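Local coordinates for protein putative Nitroreductase (Anabaena variabilis ATCC 29413, PDB 3EO7) that binds flavin mononucleotide and is probably an oxidoreductase of the nitroreductase family, its substrate unassigned, at residues Pro108-Val114 / Ala163-Val169; Thr160-Ile164 / Leu235-Asp239; Pro226-Ile232 / Lys272-His276. All blocks are in the same frame, centred on the assembly; numbering follows the deposited sequence.

How the contacts relate
Contacts 1 and 2 sit on the two edges of strand 162-169, which pairs with 109-115 on one side and 229-239 on the other. They share A163 and I164, and their centres lie about 13 Å apart. Contact 3 uses the opposite end of strand 229-239, with its centre about 24 Å from that of contact 2 and about 13 Å from that of contact 1. E229, within 226-232, joins it to contact 1: its OE2 lies 2.6 Å from Y112 OH and from T167 OG1. The flavin is nearest contact 1, about 8 Å from the P108 side chain; the I232 side chain of contact 3 stays about 12 Å away.

Contact 1: residues Pro108-Val114 / Ala163-Val169; sequences PAEVYVV and AIIVTAV
The Y112 ring meets strand 163-169 along its edge, not over a face: I165 O and T167 OG1 both lie near the ring plane. On this edge CD1 of Y112 is 3.6 Å from I165 O, and CE1 of Y112 is 3.4 Å from T167 OG1. The T167 side chain stands at about a right angle to that of Y112, and its OG1, held between the backbone N and the carbonyl carbon (chi1 68°), also approaches E110 CB at 3.3 Å. Both hydroxyls are hydrogen-bonded to E229 OE2, and Y112 OH has a further partner in K41 NZ, so these buried atoms are satisfied from outside the pair. The E110 carboxylate is carried away from the contact by a bend at chi2 (-69°) and forms a salt bridge to R172 and a hydrogen bond to N127. The two strands are antiparallel neighbours in the seven-stranded sheet of the N-terminal, nitroreductase-family half, their axes at 150°. Six consecutive bridges, from A109 with A168 to V114 with A163, and seven backbone hydrogen bonds support that; the shortest is V114 N to A163 O, 2.7 Å. Beyond Y112 on the same face, V114 CG2 packs on I165 CD1 at 3.7 Å, while I165 and T167 touch helix 215-222. The other face carries A109, V111 and V113 with I164, V166 and A168. There A109 CB lies 3.9 Å from V166 CG1, and helix 181-202 packs on V111 and A168; it also touches P108, which adjoins the FMN-binding S102.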
loop_
_atom_site.group_PDB
_atom_site.type_symbol
_atom_site.label_atom_id
_atom_site.label_comp_id
_atom_site.label_asym_id
_atom_site.label_seq_id
_atom_site.Cartn_x
_atom_site.Cartn_y
_atom_site.Cartn_z
ATOM N N PRO A 108 -1.133 11.129 -3.212
ATOM C CA PRO A 108 -0.145 11.118 -4.298
ATOM C C PRO A 108 -0.497 10.154 -5.445
ATOM O O PRO A 108 -0.132 10.410 -6.596
ATOM C CB PRO A 108 1.159 10.679 -3.587
ATOM C CG PRO A 108 0.667 9.854 -2.412
ATOM C CD PRO A 108 -0.564 10.614 -1.952
ATOM N N ALA A 109 -1.228 9.081 -5.159
ATOM C CA ALA A 109 -1.520 8.081 -6.191
ATOM C C ALA A 109 -2.564 8.525 -7.206
ATOM O O ALA A 109 -3.530 9.226 -6.860
ATOM C CB ALA A 109 -1.941 6.727 -5.548
ATOM N N GLU A 110 -2.321 8.151 -8.467
ATOM C CA GLU A 110 -3.266 8.348 -9.560
ATOM C C GLU A 110 -3.481 6.981 -10.188
ATOM O O GLU A 110 -2.526 6.206 -10.347
ATOM C CB GLU A 110 -2.744 9.316 -10.661
ATOM C CG GLU A 110 -2.985 10.735 -10.325
ATOM C CD GLU A 110 -4.447 11.104 -10.366
ATOM O OE1 GLU A 110 -5.185 10.754 -11.341
ATOM O OE2 GLU A 110 -4.863 11.819 -9.440
ATOM N N VAL A 111 -4.737 6.713 -10.533
ATOM C CA VAL A 111 -5.137 5.464 -11.139
ATOM C C VAL A 111 -5.457 5.666 -12.602
ATOM O O VAL A 111 -6.296 6.505 -12.962
ATOM C CB VAL A 111 -6.348 4.857 -10.397
ATOM C CG1 VAL A 111 -6.919 3.622 -11.165
ATOM C CG2 VAL A 111 -5.956 4.491 -8.926
ATOM N N TYR A 112 -4.808 4.850 -13.432
ATOM C CA TYR A 112 -5.080 4.815 -14.851
ATOM C C TYR A 112 -5.581 3.438 -15.249
ATOM O O TYR A 112 -5.230 2.455 -14.627
ATOM C CB TYR A 112 -3.810 5.090 -15.642
ATOM C CG TYR A 112 -3.267 6.468 -15.420
ATOM C CD1 TYR A 112 -2.447 6.739 -14.340
ATOM C CD2 TYR A 112 -3.590 7.494 -16.285
ATOM C CE1 TYR A 112 -1.972 8.024 -14.097
ATOM C CE2 TYR A 112 -3.128 8.789 -16.069
ATOM C CZ TYR A 112 -2.304 9.046 -14.994
ATOM O OH TYR A 112 -1.848 10.324 -14.804
ATOM N N VAL A 113 -6.394 3.394 -16.299
ATOM C CA VAL A 113 -6.782 2.134 -16.908
ATOM C C VAL A 113 -6.264 2.149 -18.343
ATOM O O VAL A 113 -6.467 3.133 -19.101
ATOM C CB VAL A 113 -8.306 1.910 -16.920
ATOM C CG1 VAL A 113 -8.670 0.664 -17.724
ATOM C CG2 VAL A 113 -8.869 1.797 -15.489
ATOM N N VAL A 114 -5.606 1.064 -18.712
ATOM C CA VAL A 114 -5.081 0.864 -20.077
ATOM C C VAL A 114 -5.926 -0.218 -20.724
ATOM O O VAL A 114 -6.097 -1.287 -20.151
ATOM C CB VAL A 114 -3.598 0.497 -20.100
ATOM C CG1 VAL A 114 -3.119 0.261 -21.551
ATOM C CG2 VAL A 114 -2.778 1.588 -19.447
ATOM N N ALA A 163 -5.560 -3.151 -17.907
ATOM C CA ALA A 163 -4.619 -3.043 -16.812
ATOM C C ALA A 163 -4.827 -1.726 -16.105
ATOM O O ALA A 163 -5.196 -0.708 -16.714
ATOM C CB ALA A 163 -3.154 -3.103 -17.328
ATOM N N ILE A 164 -4.590 -1.759 -14.811
ATOM C CA ILE A 164 -4.488 -0.530 -14.053
ATOM C C ILE A 164 -2.999 -0.196 -13.995
ATOM O O ILE A 164 -2.155 -1.079 -13.873
ATOM C CB ILE A 164 -5.039 -0.714 -12.606
ATOM C CG1 ILE A 164 -6.565 -0.613 -12.646
ATOM C CG2 ILE A 164 -4.515 0.386 -11.654
ATOM C CD1 ILE A 164 -7.282 -0.970 -11.281
ATOM N N ILE A 165 -2.677 1.087 -14.068
ATOM C CA ILE A 165 -1.336 1.534 -13.757
ATOM C C ILE A 165 -1.519 2.569 -12.662
ATOM O O ILE A 165 -2.369 3.477 -12.783
ATOM C CB ILE A 165 -0.559 2.106 -14.960
ATOM C CG1 ILE A 165 -0.467 1.043 -16.079
ATOM C CG2 ILE A 165 0.823 2.610 -14.479
ATOM C CD1 ILE A 165 0.275 1.543 -17.350
ATOM N N VAL A 166 -0.722 2.442 -11.602
ATOM C CA VAL A 166 -0.749 3.390 -10.493
ATOM C C VAL A 166 0.519 4.203 -10.570
ATOM O O VAL A 166 1.629 3.649 -10.601
ATOM C CB VAL A 166 -0.835 2.749 -9.104
ATOM C CG1 VAL A 166 -0.939 3.850 -8.003
ATOM C CG2 VAL A 166 -2.034 1.841 -9.025
ATOM N N THR A 167 0.342 5.518 -10.628
ATOM C CA THR A 167 1.462 6.425 -10.603
ATOM C C THR A 167 1.407 7.252 -9.314
ATOM O O THR A 167 0.391 7.228 -8.579
ATOM C CB THR A 167 1.383 7.435 -11.751
ATOM O OG1 THR A 167 0.270 8.319 -11.539
ATOM C CG2 THR A 167 1.320 6.759 -13.129
ATOM N N ALA A 168 2.496 7.987 -9.072
ATOM C CA ALA A 168 2.612 8.925 -7.941
ATOM C C ALA A 168 2.895 10.315 -8.510
ATOM O O ALA A 168 3.811 10.464 -9.346
ATOM C CB ALA A 168 3.763 8.511 -6.944
ATOM N N VAL A 169 2.109 11.309 -8.077
ATOM C CA VAL A 169 2.318 12.732 -8.414
ATOM C C VAL A 169 3.093 13.240 -7.188
ATOM O O VAL A 169 2.539 13.470 -6.087
ATOM C CB VAL A 169 1.003 13.499 -8.643
ATOM C CG1 VAL A 169 1.306 14.943 -8.937
ATOM C CG2 VAL A 169 0.190 12.856 -9.797
#

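Contact 2: residues Thr160-Ile164 / Leu235-Asp239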
loop_
_atom_site.group_PDB
_atom_site.type_symbol
_atom_site.label_atom_id
_atom_site.label_comp_id
_atom_site.label_asym_id
_atom_site.label_seq_id
_atom_site.Cartn_x
_atom_site.Cartn_y
_atom_site.Cartn_z
ATOM N N THR A 160 -4.705 -10.883 -20.794
ATOM C CA THR A 160 -5.628 -9.862 -20.331
ATOM C C THR A 160 -5.936 -8.782 -21.365
ATOM O O THR A 160 -5.250 -8.662 -22.384
ATOM C CB THR A 160 -5.071 -9.243 -19.031
ATOM O OG1 THR A 160 -3.752 -8.731 -19.275
ATOM C CG2 THR A 160 -5.046 -10.309 -17.915
ATOM N N GLN A 161 -6.990 -8.021 -21.067
ATOM C CA GLN A 161 -7.529 -7.000 -21.948
ATOM C C GLN A 161 -7.504 -5.579 -21.378
ATOM O O GLN A 161 -7.808 -4.611 -22.093
ATOM C CB GLN A 161 -8.991 -7.378 -22.261
ATOM C CG GLN A 161 -9.117 -8.775 -22.822
ATOM C CD GLN A 161 -8.553 -8.858 -24.210
ATOM O OE1 GLN A 161 -8.751 -7.943 -25.017
ATOM N NE2 GLN A 161 -7.847 -9.964 -24.517
ATOM N N LEU A 162 -7.223 -5.469 -20.085
ATOM C CA LEU A 162 -7.068 -4.176 -19.461
ATOM C C LEU A 162 -6.112 -4.284 -18.276
ATOM O O LEU A 162 -5.893 -5.344 -17.738
ATOM C CB LEU A 162 -8.399 -3.558 -19.037
ATOM C CG LEU A 162 -9.162 -4.074 -17.823
ATOM C CD1 LEU A 162 -10.319 -3.107 -17.563
ATOM C CD2 LEU A 162 -9.651 -5.482 -18.053
ATOM N N ALA A 163 -5.560 -3.151 -17.907
ATOM C CA ALA A 163 -4.619 -3.043 -16.812
ATOM C C ALA A 163 -4.827 -1.726 -16.105
ATOM O O ALA A 163 -5.196 -0.708 -16.714
ATOM C CB ALA A 163 -3.154 -3.103 -17.328
ATOM N N ILE A 164 -4.590 -1.759 -14.811
ATOM C CA ILE A 164 -4.488 -0.530 -14.053
ATOM C C ILE A 164 -2.999 -0.196 -13.995
ATOM O O ILE A 164 -2.155 -1.079 -13.873
ATOM C CB ILE A 164 -5.039 -0.714 -12.606
ATOM C CG1 ILE A 164 -6.565 -0.613 -12.646
ATOM C CG2 ILE A 164 -4.515 0.386 -11.654
ATOM C CD1 ILE A 164 -7.282 -0.970 -11.281
ATOM N N LEU A 235 -0.631 -3.267 -13.221
ATOM C CA LEU A 235 -1.493 -4.376 -12.806
ATOM C C LEU A 235 -2.502 -4.809 -13.862
ATOM O O LEU A 235 -3.621 -4.313 -13.898
ATOM C CB LEU A 235 -2.234 -4.045 -11.479
ATOM C CG LEU A 235 -1.417 -3.596 -10.267
ATOM C CD1 LEU A 235 -1.380 -2.094 -10.137
ATOM C CD2 LEU A 235 -1.999 -4.196 -8.981
ATOM N N PRO A 236 -2.110 -5.743 -14.724
ATOM C CA PRO A 236 -3.131 -6.341 -15.566
ATOM C C PRO A 236 -4.259 -6.903 -14.715
ATOM O O PRO A 236 -4.015 -7.469 -13.632
ATOM C CB PRO A 236 -2.397 -7.498 -16.279
ATOM C CG PRO A 236 -0.991 -7.155 -16.201
ATOM C CD PRO A 236 -0.776 -6.303 -14.996
ATOM N N LEU A 237 -5.486 -6.725 -15.199
ATOM C CA LEU A 237 -6.671 -7.198 -14.521
ATOM C C LEU A 237 -7.228 -8.423 -15.236
ATOM O O LEU A 237 -7.773 -8.304 -16.338
ATOM C CB LEU A 237 -7.725 -6.102 -14.477
ATOM C CG LEU A 237 -7.364 -4.864 -13.668
ATOM C CD1 LEU A 237 -8.556 -3.881 -13.721
ATOM C CD2 LEU A 237 -6.962 -5.191 -12.235
ATOM N N ALA A 238 -7.093 -9.585 -14.598
ATOM C CA ALA A 238 -7.566 -10.856 -15.163
ATOM C C ALA A 238 -9.006 -11.101 -14.771
ATOM O O ALA A 238 -9.308 -11.139 -13.569
ATOM C CB ALA A 238 -6.704 -12.009 -14.649
ATOM N N ASP A 239 -9.847 -11.334 -15.772
ATOM C CA ASP A 239 -11.256 -11.585 -15.576
ATOM C C ASP A 239 -11.447 -13.064 -15.238
ATOM O O ASP A 239 -11.356 -13.927 -16.112
ATOM C CB ASP A 239 -11.999 -11.242 -16.849
ATOM C CG ASP A 239 -13.496 -11.397 -16.714
ATOM O OD1 ASP A 239 -13.966 -11.989 -15.722
ATOM O OD2 ASP A 239 -14.198 -10.946 -17.644
HETATM O O HOH W 1 -8.642 -8.746 -18.800
#
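L237 has the largest share of this contact and can be traced outward against L162 and I164. Its CB lies beside the opposite backbone, 3.8 Å from L162 O, and also touches L162 CD2. With CG anti to the carbonyl carbon (chi1 -65°) and CD1 continuing the extended chain, it is CD1 that reaches the partner strand: CD1 of L237 lies 4.0 Å from I164 CG1 and equally close to I164 CD1. The backbone of the same residue is gripped too, since L237 N donates to L162 O in a nearly straight bond (177° at the hydrogen). Next along, I164 and L235 form an antiparallel hydrogen-bonded pair, in which L235 N reaches I164 O at 2.7 Å. Between that pair and the L237-L162 bond, A163 faces P236 as a non-hydrogen-bonded pair, a pairing that asks no N-H of the proline toward A163; the CA atoms of A163 and P236 come within 3.8 Å. Past L162 the strand pairing gives way to a water, which accepts from Q161 N at 2.9 Å and donates to L237 O at 2.6 Å. T160 packs alongside, its CG2 3.8 Å from A238 CA, while its OG1 is hydrogen-bonded to A156 O. In the fold, this end of the antiparallel sheet lies between helix 66-82, whose W70, L74 and L77 meet L162 and I164, and W144 of helix 144-150, which touches T160 and A163; strand 205-207, through Y205, packs on L162 and L237.

Contact 3: residues Pro226-Ile232 / Lys272-His276; sequences PLQEGAI and KYFHH
Strand 229-232 and helix 272-276 keep their axes 10.8 Å apart at 42°, too far for backbone contact, so K272, H275 and H276 span the gap to P226, L227, G230 and I232. H276 NE2 donates to P226 O at 2.9 Å. The acceptor lies close to the imidazole plane, whereas the nitrogen stands 53° out of the carbonyl plane, and the bond is bent (147° at the hydrogen). The neighbouring carbonyl is taken by K272, whose chain is extended beyond CG and sets NZ 2.7 Å from L227 O. L227 itself crosses H276 at about a right angle, CD2 of L227 lying 4.0 Å from H276 NE2. Deeper in, CG of H275 points anti to the backbone N, which sends the imidazole toward the strand. There CE1 of H275 meets I232 CG2 at 3.8 Å at the ring edge, and H275 NE2 shares a water with A231 O, 2.8 Å from each. The other ring nitrogen, ND1, is hydrogen-bonded to Y182 OH, so both ring nitrogens have a polar partner. G230, without a side chain, offers H275 NE2 its CA at 4.1 Å. This is a short helix packed against the turn that leads into strand 229-239 of the nitroreductase-family sheet, two successive carbonyls of that turn being met by basic side chains, and, through H275, against the strand's first residues.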
loop_
_atom_site.group_PDB
_atom_site.type_symbol
_atom_site.label_atom_id
_atom_site.label_comp_id
_atom_site.label_asym_id
_atom_site.label_seq_id
_atom_site.Cartn_x
_atom_site.Cartn_y
_atom_site.Cartn_z
ATOM N N PRO A 226 7.744 12.932 -16.327
ATOM C CA PRO A 226 8.397 12.135 -15.303
ATOM C C PRO A 226 9.103 12.880 -14.163
ATOM O O PRO A 226 9.532 12.249 -13.204
ATOM C CB PRO A 226 9.367 11.259 -16.098
ATOM C CG PRO A 226 9.651 11.948 -17.244
ATOM C CD PRO A 226 8.423 12.787 -17.622
ATOM N N LEU A 227 9.233 14.199 -14.270
ATOM C CA LEU A 227 9.731 14.972 -13.140
ATOM C C LEU A 227 8.593 15.235 -12.152
ATOM O O LEU A 227 8.864 15.578 -11.005
ATOM C CB LEU A 227 10.327 16.328 -13.549
ATOM C CG LEU A 227 11.644 16.320 -14.295
ATOM C CD1 LEU A 227 12.123 17.796 -14.515
ATOM C CD2 LEU A 227 12.658 15.477 -13.557
ATOM N N GLN A 228 7.338 15.116 -12.597
ATOM C CA GLN A 228 6.195 15.377 -11.732
ATOM C C GLN A 228 5.434 14.125 -11.325
ATOM O O GLN A 228 4.784 14.109 -10.275
ATOM C CB GLN A 228 5.219 16.369 -12.391
ATOM C CG GLN A 228 5.889 17.696 -12.777
ATOM C CD GLN A 228 6.573 18.383 -11.590
ATOM O OE1 GLN A 228 6.027 18.397 -10.481
ATOM N NE2 GLN A 228 7.780 18.940 -11.811
ATOM N N GLU A 229 5.538 13.060 -12.126
ATOM C CA GLU A 229 4.696 11.891 -11.897
ATOM C C GLU A 229 5.400 10.677 -12.441
ATOM O O GLU A 229 6.145 10.772 -13.407
ATOM C CB GLU A 229 3.358 12.103 -12.602
ATOM C CG GLU A 229 2.292 11.071 -12.334
ATOM C CD GLU A 229 0.989 11.326 -13.097
ATOM O OE1 GLU A 229 0.823 12.461 -13.696
ATOM O OE2 GLU A 229 0.117 10.406 -13.123
ATOM N N GLY A 230 5.258 9.544 -11.765
ATOM C CA GLY A 230 5.877 8.325 -12.275
ATOM C C GLY A 230 5.149 7.069 -11.860
ATOM O O GLY A 230 4.689 6.939 -10.730
ATOM N N ALA A 231 5.030 6.154 -12.808
ATOM C CA ALA A 231 4.432 4.853 -12.575
ATOM C C ALA A 231 5.226 4.056 -11.531
ATOM O O ALA A 231 6.456 4.003 -11.591
ATOM C CB ALA A 231 4.405 4.073 -13.894
ATOM N N ILE A 232 4.523 3.465 -10.561
ATOM C CA ILE A 232 5.196 2.593 -9.600
ATOM C C ILE A 232 4.615 1.171 -9.520
ATOM O O ILE A 232 5.208 0.300 -8.893
ATOM C CB ILE A 232 5.424 3.249 -8.213
ATOM C CG1 ILE A 232 4.114 3.762 -7.636
ATOM C CG2 ILE A 232 6.496 4.368 -8.344
ATOM C CD1 ILE A 232 4.235 4.373 -6.214
ATOM N N LYS A 272 13.409 13.305 -6.011
ATOM C CA LYS A 272 13.390 13.071 -7.461
ATOM C C LYS A 272 14.649 12.341 -7.919
ATOM O O LYS A 272 14.578 11.457 -8.794
ATOM C CB LYS A 272 13.135 14.348 -8.261
ATOM C CG LYS A 272 11.730 14.889 -8.024
ATOM C CD LYS A 272 11.387 16.059 -8.953
ATOM C CE LYS A 272 10.070 16.722 -8.575
ATOM N NZ LYS A 272 9.643 17.730 -9.535
ATOM N N TYR A 273 15.792 12.713 -7.338
ATOM C CA TYR A 273 17.014 11.991 -7.609
ATOM C C TYR A 273 16.766 10.494 -7.342
ATOM O O TYR A 273 17.038 9.628 -8.191
ATOM C CB TYR A 273 18.179 12.516 -6.763
ATOM C CG TYR A 273 19.472 11.778 -7.073
ATOM C CD1 TYR A 273 19.797 10.597 -6.416
ATOM C CD2 TYR A 273 20.367 12.270 -8.019
ATOM C CE1 TYR A 273 20.944 9.906 -6.721
ATOM C CE2 TYR A 273 21.528 11.596 -8.299
ATOM C CZ TYR A 273 21.802 10.377 -7.663
ATOM O OH TYR A 273 22.971 9.694 -7.935
ATOM N N PHE A 274 16.210 10.181 -6.171
ATOM C CA PHE A 274 16.020 8.784 -5.800
ATOM C C PHE A 274 15.065 8.041 -6.752
ATOM O O PHE A 274 15.374 6.915 -7.189
ATOM C CB PHE A 274 15.567 8.686 -4.356
ATOM C CG PHE A 274 15.506 7.289 -3.834
ATOM C CD1 PHE A 274 16.578 6.425 -3.960
ATOM C CD2 PHE A 274 14.391 6.858 -3.135
ATOM C CE1 PHE A 274 16.514 5.117 -3.448
ATOM C CE2 PHE A 274 14.343 5.567 -2.592
ATOM C CZ PHE A 274 15.397 4.694 -2.780
ATOM N N HIS A 275 13.983 8.690 -7.135
ATOM C CA HIS A 275 13.038 8.052 -8.051
ATOM C C HIS A 275 13.700 7.781 -9.403
ATOM O O HIS A 275 13.546 6.707 -9.965
ATOM C CB HIS A 275 11.771 8.870 -8.270
ATOM C CG HIS A 275 10.770 8.153 -9.103
ATOM N ND1 HIS A 275 10.011 7.110 -8.608
ATOM C CD2 HIS A 275 10.481 8.244 -10.427
ATOM C CE1 HIS A 275 9.289 6.601 -9.597
ATOM N NE2 HIS A 275 9.532 7.293 -10.699
ATOM N N HIS A 276 14.473 8.741 -9.905
ATOM C CA HIS A 276 15.134 8.555 -11.180
ATOM C C HIS A 276 16.370 7.673 -11.123
ATOM O O HIS A 276 16.902 7.301 -12.166
ATOM C CB HIS A 276 15.467 9.896 -11.807
ATOM C CG HIS A 276 14.265 10.585 -12.362
ATOM N ND1 HIS A 276 14.045 10.710 -13.724
ATOM C CD2 HIS A 276 13.187 11.127 -11.749
ATOM C CE1 HIS A 276 12.899 11.344 -13.917
ATOM N NE2 HIS A 276 12.342 11.586 -12.738
HETATM O O HOH W 2 8.423 5.652 -12.718
#